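Local atomic coordinates of tartronic semialdehyde reductase (Salmonella typhimurium, PDB entry 1YB4), a protein that catalyses the NADH- or NADPH-dependent reduction of tartronate semialdehyde (2-hydroxy-3-oxopropanoate) to (R)-glycerate and belongs to the 3-hydroxyisobutyrate dehydrogenase-related family. Residues Q28-T33 with V47-A52; G232-L237 with G274-H279; Q263-T268 with S280-A285. All blocks are in the same frame, centred on the assembly; numbering follows the deposited sequence.

Interaction 1: residues Q28-T33 with V47-A52; sequences QLHVTT and VNVETA
Val47 pairs with the chain at Leu29 and Val31, bringing the 47-52 loop alongside strand 28-31, an outermost strand of the Rossmann-fold sheet. Val47 N donates to Leu29 O at 2.8 Å, lying almost in line with that C=O bond (164°). In return, Val31 N reaches Val47 O at 3.2 Å from above the carbonyl plane. A second donor grips the same oxygen: Val49 N, 2.7 Å from Val47 O, approaches from the opposite face and closes an inverse gamma turn centred on Asn48.

Val47 and Val49, on either end of the turn, both meet the imidazole of His30. His30 CG stands anti to its carbonyl carbon (chi1 -81°); the His30 and Val47 side chains lie side by side, pointing the same way, and the Val49 side chain crosses that of His30 at about a right angle, its CG1 at the ring edge, 3.2 Å from His30 ND1. Val31 turns CG2 onto the backbone of the turn, 3.8 Å from Asn48 CA. Farther along, Thr32 has OG1 anti to its backbone N (chi1 -170°), bringing that oxygen to 3.5 Å from Thr51 C, just before helix 52-57.

Outside the two segments, Phe58 stacks on the His30 ring, Val55 of helix 52-57 packs against Thr32 and Val49, and strand 5-8 bonds to the backbone of His30. The side chain of Thr32 also comes near what is probably the glycine-rich dinucleotide-binding loop, without touching it. One water bridges the segments, accepting from Asn48 ND2 at 2.6 Å and from Thr33 N at 3.3 Å.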
ATOM      1  N   GLN A  28      44.954  15.083 -18.234  1.00 55.24           N
ATOM      2  CA  GLN A  28      45.107  14.213 -19.385  1.00 55.22           C
ATOM      3  C   GLN A  28      44.331  12.958 -19.052  1.00 52.72           C
ATOM      4  O   GLN A  28      44.623  12.274 -18.071  1.00 52.71           O
ATOM      5  CB  GLN A  28      46.579  13.873 -19.631  1.00 59.14           C
ATOM      6  CG  GLN A  28      46.891  13.631 -21.103  1.00 67.41           C
ATOM      7  CD  GLN A  28      46.790  14.905 -21.949  1.00 73.07           C
ATOM      8  OE1 GLN A  28      45.752  15.584 -21.974  1.00 74.66           O
ATOM      9  NE2 GLN A  28      47.874  15.229 -22.649  1.00 74.44           N
ATOM     10  N   LEU A  29      43.332  12.667 -19.870  1.00 50.59           N
ATOM     11  CA  LEU A  29      42.490  11.513 -19.648  1.00 49.84           C
ATOM     12  C   LEU A  29      42.580  10.430 -20.694  1.00 49.66           C
ATOM     13  O   LEU A  29      42.605  10.694 -21.896  1.00 49.25           O
ATOM     14  CB  LEU A  29      41.030  11.945 -19.553  1.00 51.65           C
ATOM     15  CG  LEU A  29      40.455  12.362 -18.204  1.00 52.51           C
ATOM     16  CD1 LEU A  29      41.308  13.433 -17.541  1.00 54.07           C
ATOM     17  CD2 LEU A  29      39.040  12.857 -18.438  1.00 54.39           C
ATOM     18  N   HIS A  30      42.623   9.195 -20.217  1.00 48.38           N
ATOM     19  CA  HIS A  30      42.633   8.054 -21.099  1.00 49.09           C
ATOM     20  C   HIS A  30      41.230   7.510 -20.879  1.00 49.19           C
ATOM     21  O   HIS A  30      40.918   6.971 -19.819  1.00 47.90           O
ATOM     22  CB  HIS A  30      43.710   7.063 -20.671  1.00 50.92           C
ATOM     23  CG  HIS A  30      45.085   7.429 -21.142  1.00 50.27           C
ATOM     24  ND1 HIS A  30      45.527   7.158 -22.417  1.00 49.63           N
ATOM     25  CD2 HIS A  30      46.123   8.018 -20.498  1.00 50.57           C
ATOM     26  CE1 HIS A  30      46.781   7.561 -22.539  1.00 49.19           C
ATOM     27  NE2 HIS A  30      47.166   8.085 -21.389  1.00 49.23           N
ATOM     28  N   VAL A  31      40.379   7.699 -21.881  1.00 49.55           N
ATOM     29  CA  VAL A  31      38.989   7.281 -21.800  1.00 50.54           C
ATOM     30  C   VAL A  31      38.687   6.021 -22.587  1.00 52.06           C
ATOM     31  O   VAL A  31      39.541   5.504 -23.301  1.00 51.93           O
ATOM     32  CB  VAL A  31      38.063   8.396 -22.309  1.00 50.15           C
ATOM     33  CG1 VAL A  31      38.460   9.722 -21.668  1.00 50.45           C
ATOM     34  CG2 VAL A  31      38.130   8.483 -23.817  1.00 46.58           C
ATOM     35  N   THR A  32      37.451   5.545 -22.453  1.00 54.70           N
ATOM     36  CA  THR A  32      36.977   4.344 -23.138  1.00 56.44           C
ATOM     37  C   THR A  32      35.483   4.168 -22.892  1.00 57.67           C
ATOM     38  O   THR A  32      34.962   4.614 -21.874  1.00 58.65           O
ATOM     39  CB  THR A  32      37.683   3.076 -22.621  1.00 55.90           C
ATOM     40  OG1 THR A  32      37.366   1.979 -23.481  1.00 57.85           O
ATOM     41  CG2 THR A  32      37.208   2.730 -21.219  1.00 54.76           C
ATOM     42  N   THR A  33      34.800   3.516 -23.827  1.00 60.32           N
ATOM     43  CA  THR A  33      33.361   3.262 -23.722  1.00 62.24           C
ATOM     44  C   THR A  33      32.954   2.501 -24.977  1.00 64.43           C
ATOM     45  O   THR A  33      33.741   2.412 -25.925  1.00 64.64           O
ATOM     46  CB  THR A  33      32.538   4.586 -23.603  1.00 60.77           C
ATOM     47  OG1 THR A  33      31.138   4.285 -23.566  1.00 59.95           O
ATOM     48  CG2 THR A  33      32.818   5.510 -24.773  1.00 61.25           C
ATOM     49  N   VAL A  47      42.575  10.523 -24.709  1.00 55.98           N
ATOM     50  CA  VAL A  47      43.091   9.493 -25.595  1.00 56.68           C
ATOM     51  C   VAL A  47      42.131   8.319 -25.526  1.00 58.64           C
ATOM     52  O   VAL A  47      42.121   7.592 -24.533  1.00 57.42           O
ATOM     53  CB  VAL A  47      44.478   9.007 -25.133  1.00 54.67           C
ATOM     54  CG1 VAL A  47      45.034   8.019 -26.131  1.00 51.28           C
ATOM     55  CG2 VAL A  47      45.418  10.185 -24.950  1.00 54.31           C
ATOM     56  N   ASN A  48      41.327   8.133 -26.572  1.00 61.11           N
ATOM     57  CA  ASN A  48      40.350   7.044 -26.599  1.00 63.35           C
ATOM     58  C   ASN A  48      41.011   5.671 -26.756  1.00 66.07           C
ATOM     59  O   ASN A  48      40.821   4.999 -27.770  1.00 66.34           O
ATOM     60  CB  ASN A  48      39.355   7.259 -27.745  1.00 62.30           C
ATOM     61  CG  ASN A  48      38.255   6.211 -27.775  1.00 61.30           C
ATOM     62  OD1 ASN A  48      37.476   6.147 -28.722  1.00 62.60           O
ATOM     63  ND2 ASN A  48      38.184   5.390 -26.737  1.00 60.29           N
ATOM     64  N   VAL A  49      41.772   5.251 -25.749  1.00 70.37           N
ATOM     65  CA  VAL A  49      42.440   3.964 -25.807  1.00 73.95           C
ATOM     66  C   VAL A  49      41.346   2.924 -26.041  1.00 77.33           C
ATOM     67  O   VAL A  49      40.437   2.717 -25.227  1.00 77.37           O
ATOM     68  CB  VAL A  49      43.248   3.691 -24.517  1.00 73.51           C
ATOM     69  CG1 VAL A  49      43.912   4.994 -24.061  1.00 75.68           C
ATOM     70  CG2 VAL A  49      42.378   3.120 -23.427  1.00 73.38           C
ATOM     71  N   GLU A  50      41.446   2.272 -27.191  1.00 81.87           N
ATOM     72  CA  GLU A  50      40.465   1.281 -27.630  1.00 85.46           C
ATOM     73  C   GLU A  50      39.725   0.436 -26.576  1.00 84.74           C
ATOM     74  O   GLU A  50      38.595   0.035 -26.834  1.00 85.66           O
ATOM     75  CB  GLU A  50      41.093   0.368 -28.682  1.00 88.96           C
ATOM     76  CG  GLU A  50      40.776   0.776 -30.148  1.00 93.94           C
ATOM     77  CD  GLU A  50      41.535   2.022 -30.628  1.00 96.04           C
ATOM     78  OE1 GLU A  50      42.732   1.903 -30.967  1.00 96.69           O
ATOM     79  OE2 GLU A  50      40.947   3.125 -30.661  1.00 96.32           O
ATOM     80  N   THR A  51      40.322   0.146 -25.417  1.00 83.20           N
ATOM     81  CA  THR A  51      39.576  -0.612 -24.413  1.00 82.71           C
ATOM     82  C   THR A  51      39.903  -0.333 -22.923  1.00 81.22           C
ATOM     83  O   THR A  51      40.656   0.583 -22.613  1.00 83.52           O
ATOM     84  CB  THR A  51      39.610  -2.124 -24.753  1.00 84.98           C
ATOM     85  OG1 THR A  51      39.160  -2.316 -26.105  1.00 86.62           O
ATOM     86  CG2 THR A  51      38.647  -2.899 -23.867  1.00 87.17           C
ATOM     87  N   ALA A  52      39.286  -1.105 -22.022  1.00 77.53           N
ATOM     88  CA  ALA A  52      39.380  -0.956 -20.556  1.00 72.86           C
ATOM     89  C   ALA A  52      40.677  -1.194 -19.773  1.00 70.61           C
ATOM     90  O   ALA A  52      41.149  -0.295 -19.074  1.00 70.87           O
ATOM     91  CB  ALA A  52      38.262  -1.780 -19.894  1.00 73.82           C
TER
HETATM   92  O   HOH W   1      36.656   3.347 -26.516  1.00 37.41           O

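Interaction 2: residues G232-L237 with G274-H279; sequences GFKIAL and GSQLDH
The imidazole of His279 carries Phe233 CB over the centre of one face, a CH-pi contact with CB 3.9 Å from the ring centroid, while Asp278 OD2 lies in plane at its edge. The phenyl ring of Phe233 leans obliquely against the imidazole, the planes at 51° and Phe233 CD2 3.3 Å from His279 ND1; Leu237 CB covers one phenyl face toward the rim.

Next to the rings the two chains are joined by hydrogen bonds. His279 N donates to Phe233 O at 2.8 Å, and Asp278 OD1 takes a weak bond from Phe233 N. Beyond Lys234, at the N-cap position, loop carbonyls receive the first amides of helix 235-251: Ile235 N meets Leu277 O at 3.0 Å, and Ala236 N points at an in-plane lone pair of Ser275 O. The side chain of Ile235 reaches back to the type I turn 274-277, its CD1 3.2 Å from Gly274 O.

Asp278 OD2 is held by Ser280 OG and by a salt bridge to Arg223 of helix 215-225, and His279 ND1 bonds His238 ND1. Phe233 lies about 6 Å, side chain to side chain, from the predicted active-site Lys172. The side chains of Phe233 and His279 both touch helix 167-195, at Gln176 and at Val179 and Ile183, while Ile235 packs on helix 257-271.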
ATOM      1  N   GLY A 232      13.782  16.334 -16.823  1.00 55.24           N
ATOM      2  CA  GLY A 232      14.735  16.967 -15.941  1.00 53.76           C
ATOM      3  C   GLY A 232      15.299  15.704 -15.326  1.00 53.21           C
ATOM      4  O   GLY A 232      16.494  15.593 -15.056  1.00 57.57           O
ATOM      5  N   PHE A 233      14.397  14.742 -15.134  1.00 47.73           N
ATOM      6  CA  PHE A 233      14.706  13.426 -14.589  1.00 43.12           C
ATOM      7  C   PHE A 233      13.559  12.487 -14.997  1.00 40.90           C
ATOM      8  O   PHE A 233      12.458  12.547 -14.428  1.00 38.54           O
ATOM      9  CB  PHE A 233      14.835  13.481 -13.063  1.00 40.29           C
ATOM     10  CG  PHE A 233      15.487  12.260 -12.479  1.00 35.87           C
ATOM     11  CD1 PHE A 233      16.844  12.036 -12.656  1.00 34.95           C
ATOM     12  CD2 PHE A 233      14.730  11.294 -11.838  1.00 34.86           C
ATOM     13  CE1 PHE A 233      17.437  10.875 -12.207  1.00 31.68           C
ATOM     14  CE2 PHE A 233      15.316  10.124 -11.385  1.00 30.66           C
ATOM     15  CZ  PHE A 233      16.671   9.912 -11.574  1.00 30.94           C
ATOM     16  N   LYS A 234      13.821  11.634 -15.988  1.00 37.12           N
ATOM     17  CA  LYS A 234      12.805  10.709 -16.502  1.00 39.46           C
ATOM     18  C   LYS A 234      12.255   9.725 -15.470  1.00 36.21           C
ATOM     19  O   LYS A 234      12.972   9.243 -14.590  1.00 34.12           O
ATOM     20  CB  LYS A 234      13.343   9.890 -17.697  1.00 42.82           C
ATOM     21  CG  LYS A 234      13.849  10.672 -18.919  1.00 44.76           C
ATOM     22  CD  LYS A 234      14.332   9.701 -20.008  1.00 46.92           C
ATOM     23  CE  LYS A 234      15.204  10.364 -21.086  1.00 48.44           C
ATOM     24  NZ  LYS A 234      14.569  11.550 -21.731  1.00 47.00           N
ATOM     25  N   ILE A 235      10.969   9.426 -15.600  1.00 34.03           N
ATOM     26  CA  ILE A 235      10.316   8.478 -14.720  1.00 29.92           C
ATOM     27  C   ILE A 235      11.014   7.139 -14.898  1.00 29.96           C
ATOM     28  O   ILE A 235      11.298   6.448 -13.924  1.00 27.67           O
ATOM     29  CB  ILE A 235       8.813   8.380 -15.054  1.00 29.18           C
ATOM     30  CG1 ILE A 235       8.122   9.658 -14.564  1.00 26.11           C
ATOM     31  CG2 ILE A 235       8.197   7.130 -14.428  1.00 28.70           C
ATOM     32  CD1 ILE A 235       6.616   9.711 -14.784  1.00 28.44           C
ATOM     33  N   ALA A 236      11.327   6.785 -16.140  1.00 32.16           N
ATOM     34  CA  ALA A 236      12.025   5.520 -16.392  1.00 33.44           C
ATOM     35  C   ALA A 236      13.306   5.430 -15.556  1.00 32.86           C
ATOM     36  O   ALA A 236      13.699   4.356 -15.108  1.00 35.98           O
ATOM     37  CB  ALA A 236      12.363   5.387 -17.860  1.00 33.22           C
ATOM     38  N   LEU A 237      13.953   6.567 -15.353  1.00 30.97           N
ATOM     39  CA  LEU A 237      15.170   6.630 -14.564  1.00 30.42           C
ATOM     40  C   LEU A 237      14.886   6.438 -13.067  1.00 30.73           C
ATOM     41  O   LEU A 237      15.537   5.634 -12.381  1.00 27.89           O
ATOM     42  CB  LEU A 237      15.851   7.973 -14.810  1.00 29.14           C
ATOM     43  CG  LEU A 237      16.994   7.857 -15.807  1.00 36.07           C
ATOM     44  CD1 LEU A 237      17.122   9.142 -16.623  1.00 40.31           C
ATOM     45  CD2 LEU A 237      18.283   7.530 -15.029  1.00 37.74           C
ATOM     46  N   GLY A 274       4.179   8.068 -19.645  1.00 40.11           N
ATOM     47  CA  GLY A 274       4.863   9.001 -18.773  1.00 34.24           C
ATOM     48  C   GLY A 274       6.305   8.594 -18.541  1.00 33.62           C
ATOM     49  O   GLY A 274       7.052   9.310 -17.880  1.00 35.70           O
ATOM     50  N   SER A 275       6.711   7.454 -19.094  1.00 30.76           N
ATOM     51  CA  SER A 275       8.072   6.967 -18.910  1.00 29.52           C
ATOM     52  C   SER A 275       9.152   7.982 -19.241  1.00 32.44           C
ATOM     53  O   SER A 275      10.195   8.041 -18.573  1.00 33.12           O
ATOM     54  CB  SER A 275       8.315   5.722 -19.759  1.00 27.58           C
ATOM     55  OG  SER A 275       7.560   4.632 -19.287  1.00 29.79           O
ATOM     56  N   GLN A 276       8.895   8.775 -20.275  1.00 33.30           N
ATOM     57  CA  GLN A 276       9.853   9.758 -20.760  1.00 33.03           C
ATOM     58  C   GLN A 276       9.671  11.173 -20.251  1.00 33.83           C
ATOM     59  O   GLN A 276      10.320  12.092 -20.739  1.00 35.04           O
ATOM     60  CB  GLN A 276       9.835   9.758 -22.293  1.00 35.63           C
ATOM     61  CG  GLN A 276      10.456   8.508 -22.911  1.00 34.78           C
ATOM     62  CD  GLN A 276      11.847   8.262 -22.361  1.00 37.36           C
ATOM     63  OE1 GLN A 276      12.641   9.203 -22.215  1.00 39.61           O
ATOM     64  NE2 GLN A 276      12.155   7.006 -22.051  1.00 35.70           N
ATOM     65  N   LEU A 277       8.803  11.347 -19.266  1.00 33.74           N
ATOM     66  CA  LEU A 277       8.546  12.666 -18.719  1.00 33.16           C
ATOM     67  C   LEU A 277       9.270  12.860 -17.394  1.00 34.03           C
ATOM     68  O   LEU A 277       9.859  11.920 -16.850  1.00 33.53           O
ATOM     69  CB  LEU A 277       7.044  12.846 -18.530  1.00 33.19           C
ATOM     70  CG  LEU A 277       6.232  12.469 -19.776  1.00 35.26           C
ATOM     71  CD1 LEU A 277       4.772  12.297 -19.403  1.00 36.77           C
ATOM     72  CD2 LEU A 277       6.400  13.535 -20.850  1.00 32.97           C
ATOM     73  N   ASP A 278       9.241  14.096 -16.904  1.00 33.45           N
ATOM     74  CA  ASP A 278       9.861  14.462 -15.638  1.00 34.06           C
ATOM     75  C   ASP A 278       9.117  13.722 -14.528  1.00 34.42           C
ATOM     76  O   ASP A 278       7.893  13.639 -14.561  1.00 33.09           O
ATOM     77  CB  ASP A 278       9.737  15.964 -15.421  1.00 33.38           C
ATOM     78  CG  ASP A 278      10.407  16.417 -14.154  1.00 36.34           C
ATOM     79  OD1 ASP A 278      11.648  16.315 -14.081  1.00 39.92           O
ATOM     80  OD2 ASP A 278       9.698  16.870 -13.227  1.00 37.19           O
ATOM     81  N   HIS A 279       9.836  13.194 -13.538  1.00 33.52           N
ATOM     82  CA  HIS A 279       9.153  12.453 -12.491  1.00 33.97           C
ATOM     83  C   HIS A 279       8.077  13.250 -11.763  1.00 36.18           C
ATOM     84  O   HIS A 279       7.365  12.711 -10.904  1.00 35.80           O
ATOM     85  CB  HIS A 279      10.150  11.843 -11.498  1.00 35.07           C
ATOM     86  CG  HIS A 279      11.151  12.810 -10.950  1.00 35.22           C
ATOM     87  ND1 HIS A 279      12.160  12.422 -10.096  1.00 33.74           N
ATOM     88  CD2 HIS A 279      11.272  14.150 -11.091  1.00 34.57           C
ATOM     89  CE1 HIS A 279      12.857  13.480  -9.729  1.00 33.11           C
ATOM     90  NE2 HIS A 279      12.340  14.543 -10.318  1.00 35.71           N
TER

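Interaction 3: residues Q263-T268 with S280-A285; sequences QELFNT and SAMVQA
Thr268 OG1 is gripped by two other subunits, bonding Asn255 ND2 of the second and Met289 O of the third, while its methyl CG2 faces Ala285 CB within the chain at 4.2 Å. One threonine thus faces the assembly with its hydroxyl and helix 283-290 with its methyl. Ala285 CB also sits 3.9 Å from Leu265 O, where the backbones run close, the CA atoms of Thr268 and Ala285 being 6.1 Å apart.

Met282, modelled as selenomethionine, buries more surface here than any other residue. Its CG lies anti to the backbone N (chi1 163°), and bends at the next two torsions fold the chain over Leu265. The terminal methyl CE ends 3.4 Å from Leu265 CB, and it also touches Leu265 CD1 at 3.7 Å; the two side chains cross at a slant. One atom back from the methyl, the selenium makes a Met-aromatic contact with Phe266; the two side chains cross at about a right angle. SE is 4.1 Å from Phe266 CE1 and stands 40° off the normal of the ring, so the approach is oblique. Ile183 and Ser187 of helix 167-195 also touch the Met282 side chain.

Glu264 and Asn267, on the same helix as Leu265, take no part across the contact and face the second subunit. Asn267 ND2 donates to Glu264 OE1 at 3.3 Å, meeting it from above the carboxylate plane, and that same oxygen accepts from Leu256 N of the second subunit. Such partners would help to offset the cost of burying the carboxylate.

Between the two segments themselves, cohesion comes from methyl, methylene, selenium and aromatic surfaces in a buried setting. It therefore depends on shape and dispersion, while the hydroxyl of Thr268 and the carboxylate of Glu264 bond to other subunits.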
ATOM      1  N   GLN A 263       6.713   2.755  -6.777  1.00 27.23           N
ATOM      2  CA  GLN A 263       7.232   2.058  -7.950  1.00 28.78           C
ATOM      3  C   GLN A 263       6.051   1.595  -8.799  1.00 28.38           C
ATOM      4  O   GLN A 263       6.091   1.664 -10.028  1.00 28.74           O
ATOM      5  CB  GLN A 263       8.076   0.851  -7.525  1.00 31.23           C
ATOM      6  CG  GLN A 263       8.722   0.066  -8.673  1.00 29.17           C
ATOM      7  CD  GLN A 263       9.764   0.883  -9.429  1.00 33.23           C
ATOM      8  OE1 GLN A 263       9.472   1.964  -9.951  1.00 32.11           O
ATOM      9  NE2 GLN A 263      10.985   0.367  -9.493  1.00 33.38           N
ATOM     10  N   GLU A 264       4.989   1.139  -8.145  1.00 26.82           N
ATOM     11  CA  GLU A 264       3.806   0.678  -8.867  1.00 27.27           C
ATOM     12  C   GLU A 264       3.084   1.839  -9.549  1.00 27.24           C
ATOM     13  O   GLU A 264       2.554   1.684 -10.651  1.00 25.18           O
ATOM     14  CB  GLU A 264       2.850  -0.051  -7.917  1.00 26.71           C
ATOM     15  CG  GLU A 264       3.435  -1.309  -7.323  1.00 29.33           C
ATOM     16  CD  GLU A 264       4.047  -2.218  -8.380  1.00 28.68           C
ATOM     17  OE1 GLU A 264       3.313  -2.659  -9.288  1.00 30.76           O
ATOM     18  OE2 GLU A 264       5.265  -2.489  -8.301  1.00 26.89           O
ATOM     19  N   LEU A 265       3.049   2.991  -8.883  1.00 26.01           N
ATOM     20  CA  LEU A 265       2.407   4.170  -9.458  1.00 27.43           C
ATOM     21  C   LEU A 265       3.195   4.604 -10.715  1.00 26.98           C
ATOM     22  O   LEU A 265       2.612   5.057 -11.705  1.00 25.18           O
ATOM     23  CB  LEU A 265       2.349   5.302  -8.426  1.00 23.88           C
ATOM     24  CG  LEU A 265       1.448   5.110  -7.190  1.00 25.78           C
ATOM     25  CD1 LEU A 265       1.635   6.276  -6.241  1.00 18.92           C
ATOM     26  CD2 LEU A 265      -0.009   5.011  -7.601  1.00 22.52           C
ATOM     27  N   PHE A 266       4.518   4.451 -10.673  1.00 27.09           N
ATOM     28  CA  PHE A 266       5.347   4.781 -11.835  1.00 29.39           C
ATOM     29  C   PHE A 266       5.001   3.820 -12.962  1.00 28.51           C
ATOM     30  O   PHE A 266       5.137   4.156 -14.134  1.00 30.71           O
ATOM     31  CB  PHE A 266       6.850   4.662 -11.523  1.00 24.77           C
ATOM     32  CG  PHE A 266       7.437   5.884 -10.852  1.00 24.27           C
ATOM     33  CD1 PHE A 266       6.936   7.152 -11.121  1.00 21.09           C
ATOM     34  CD2 PHE A 266       8.509   5.760  -9.967  1.00 25.63           C
ATOM     35  CE1 PHE A 266       7.484   8.268 -10.524  1.00 23.34           C
ATOM     36  CE2 PHE A 266       9.071   6.880  -9.357  1.00 24.77           C
ATOM     37  CZ  PHE A 266       8.558   8.134  -9.636  1.00 24.98           C
ATOM     38  N   ASN A 267       4.562   2.617 -12.598  1.00 29.05           N
ATOM     39  CA  ASN A 267       4.185   1.620 -13.586  1.00 27.34           C
ATOM     40  C   ASN A 267       2.928   2.107 -14.284  1.00 27.51           C
ATOM     41  O   ASN A 267       2.737   1.857 -15.474  1.00 29.95           O
ATOM     42  CB  ASN A 267       3.922   0.254 -12.939  1.00 22.82           C
ATOM     43  CG  ASN A 267       5.197  -0.506 -12.625  1.00 21.51           C
ATOM     44  OD1 ASN A 267       6.251  -0.213 -13.175  1.00 21.89           O
ATOM     45  ND2 ASN A 267       5.099  -1.503 -11.748  1.00 20.68           N
ATOM     46  N   THR A 268       2.070   2.799 -13.541  1.00 25.83           N
ATOM     47  CA  THR A 268       0.849   3.341 -14.122  1.00 25.94           C
ATOM     48  C   THR A 268       1.228   4.484 -15.069  1.00 24.92           C
ATOM     49  O   THR A 268       0.637   4.626 -16.131  1.00 22.89           O
ATOM     50  CB  THR A 268      -0.135   3.809 -13.003  1.00 29.66           C
ATOM     51  OG1 THR A 268      -0.676   2.654 -12.348  1.00 30.76           O
ATOM     52  CG2 THR A 268      -1.297   4.627 -13.572  1.00 28.16           C
ATOM     53  N   SER A 280       7.943  14.529 -12.111  1.00 33.44           N
ATOM     54  CA  SER A 280       6.905  15.354 -11.509  1.00 31.61           C
ATOM     55  C   SER A 280       5.609  14.914 -12.193  1.00 29.43           C
ATOM     56  O   SER A 280       4.506  15.202 -11.729  1.00 31.56           O
ATOM     57  CB  SER A 280       7.175  16.845 -11.760  1.00 34.50           C
ATOM     58  OG  SER A 280       7.267  17.126 -13.147  1.00 38.42           O
ATOM     59  N   ALA A 281       5.764  14.194 -13.298  1.00 25.96           N
ATOM     60  CA  ALA A 281       4.636  13.672 -14.052  1.00 26.63           C
ATOM     61  C   ALA A 281       3.872  12.624 -13.229  1.00 28.98           C
ATOM     62  O   ALA A 281       2.811  12.131 -13.632  1.00 29.02           O
ATOM     63  CB  ALA A 281       5.131  13.063 -15.339  1.00 26.61           C
HETATM   64  N   MSE A 282       4.445  12.282 -12.084  1.00 28.59           N
HETATM   65  CA  MSE A 282       3.854  11.335 -11.154  1.00 31.20           C
HETATM   66  C   MSE A 282       2.398  11.679 -10.909  1.00 30.67           C
HETATM   67  O   MSE A 282       1.547  10.798 -10.856  1.00 32.53           O
HETATM   68  CB  MSE A 282       4.616  11.395  -9.822  1.00 37.76           C
HETATM   69  CG  MSE A 282       3.910  10.786  -8.620  1.00 42.97           C
HETATM   70 SE   MSE A 282       3.842   8.863  -8.698  1.00 56.35          SE
HETATM   71  CE  MSE A 282       1.993   8.650  -9.049  1.00 53.78           C
ATOM     72  N   VAL A 283       2.124  12.973 -10.766  1.00 29.93           N
ATOM     73  CA  VAL A 283       0.787  13.468 -10.471  1.00 27.13           C
ATOM     74  C   VAL A 283      -0.279  12.917 -11.388  1.00 26.78           C
ATOM     75  O   VAL A 283      -1.435  12.742 -10.990  1.00 29.90           O
ATOM     76  CB  VAL A 283       0.755  15.025 -10.503  1.00 27.01           C
ATOM     77  CG1 VAL A 283       1.116  15.524 -11.886  1.00 25.27           C
ATOM     78  CG2 VAL A 283      -0.617  15.541 -10.066  1.00 23.69           C
ATOM     79  N   GLN A 284       0.104  12.623 -12.618  1.00 29.07           N
ATOM     80  CA  GLN A 284      -0.859  12.096 -13.577  1.00 31.09           C
ATOM     81  C   GLN A 284      -1.445  10.757 -13.134  1.00 28.18           C
ATOM     82  O   GLN A 284      -2.591  10.445 -13.451  1.00 25.76           O
ATOM     83  CB  GLN A 284      -0.205  11.953 -14.957  1.00 34.93           C
ATOM     84  CG  GLN A 284       0.245  13.281 -15.546  1.00 39.30           C
ATOM     85  CD  GLN A 284       0.627  13.174 -17.007  1.00 42.18           C
ATOM     86  OE1 GLN A 284       1.623  12.540 -17.359  1.00 47.15           O
ATOM     87  NE2 GLN A 284      -0.175  13.788 -17.869  1.00 43.57           N
ATOM     88  N   ALA A 285      -0.663   9.972 -12.397  1.00 26.77           N
ATOM     89  CA  ALA A 285      -1.140   8.675 -11.942  1.00 26.98           C
ATOM     90  C   ALA A 285      -2.302   8.843 -10.994  1.00 27.01           C
ATOM     91  O   ALA A 285      -3.289   8.124 -11.090  1.00 26.64           O
ATOM     92  CB  ALA A 285      -0.032   7.909 -11.276  1.00 28.79           C
TER

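Overall arrangement
From the N terminus, interaction 1 comes first: it closes a loop of 13 residues containing helix 39-42 and lies wholly within the nucleotide-binding domain. Much later in the chain, interaction 2 opens before helix 235-251 and closes after helix 257-271, bringing the start of one to the loop beyond the other. Interaction 3 crosses it, starting inside helix 257-271 and ending where helix 283-290 begins. The centres of interactions 2 and 3 are 10 Å apart, and they touch directly, Ile235 CG2 lying 3.5 Å from Phe266 CD1, as one helical cluster. Interaction 1 remains separate, its centre 31 Å from that of interaction 2 and 39 Å from that of interaction 3.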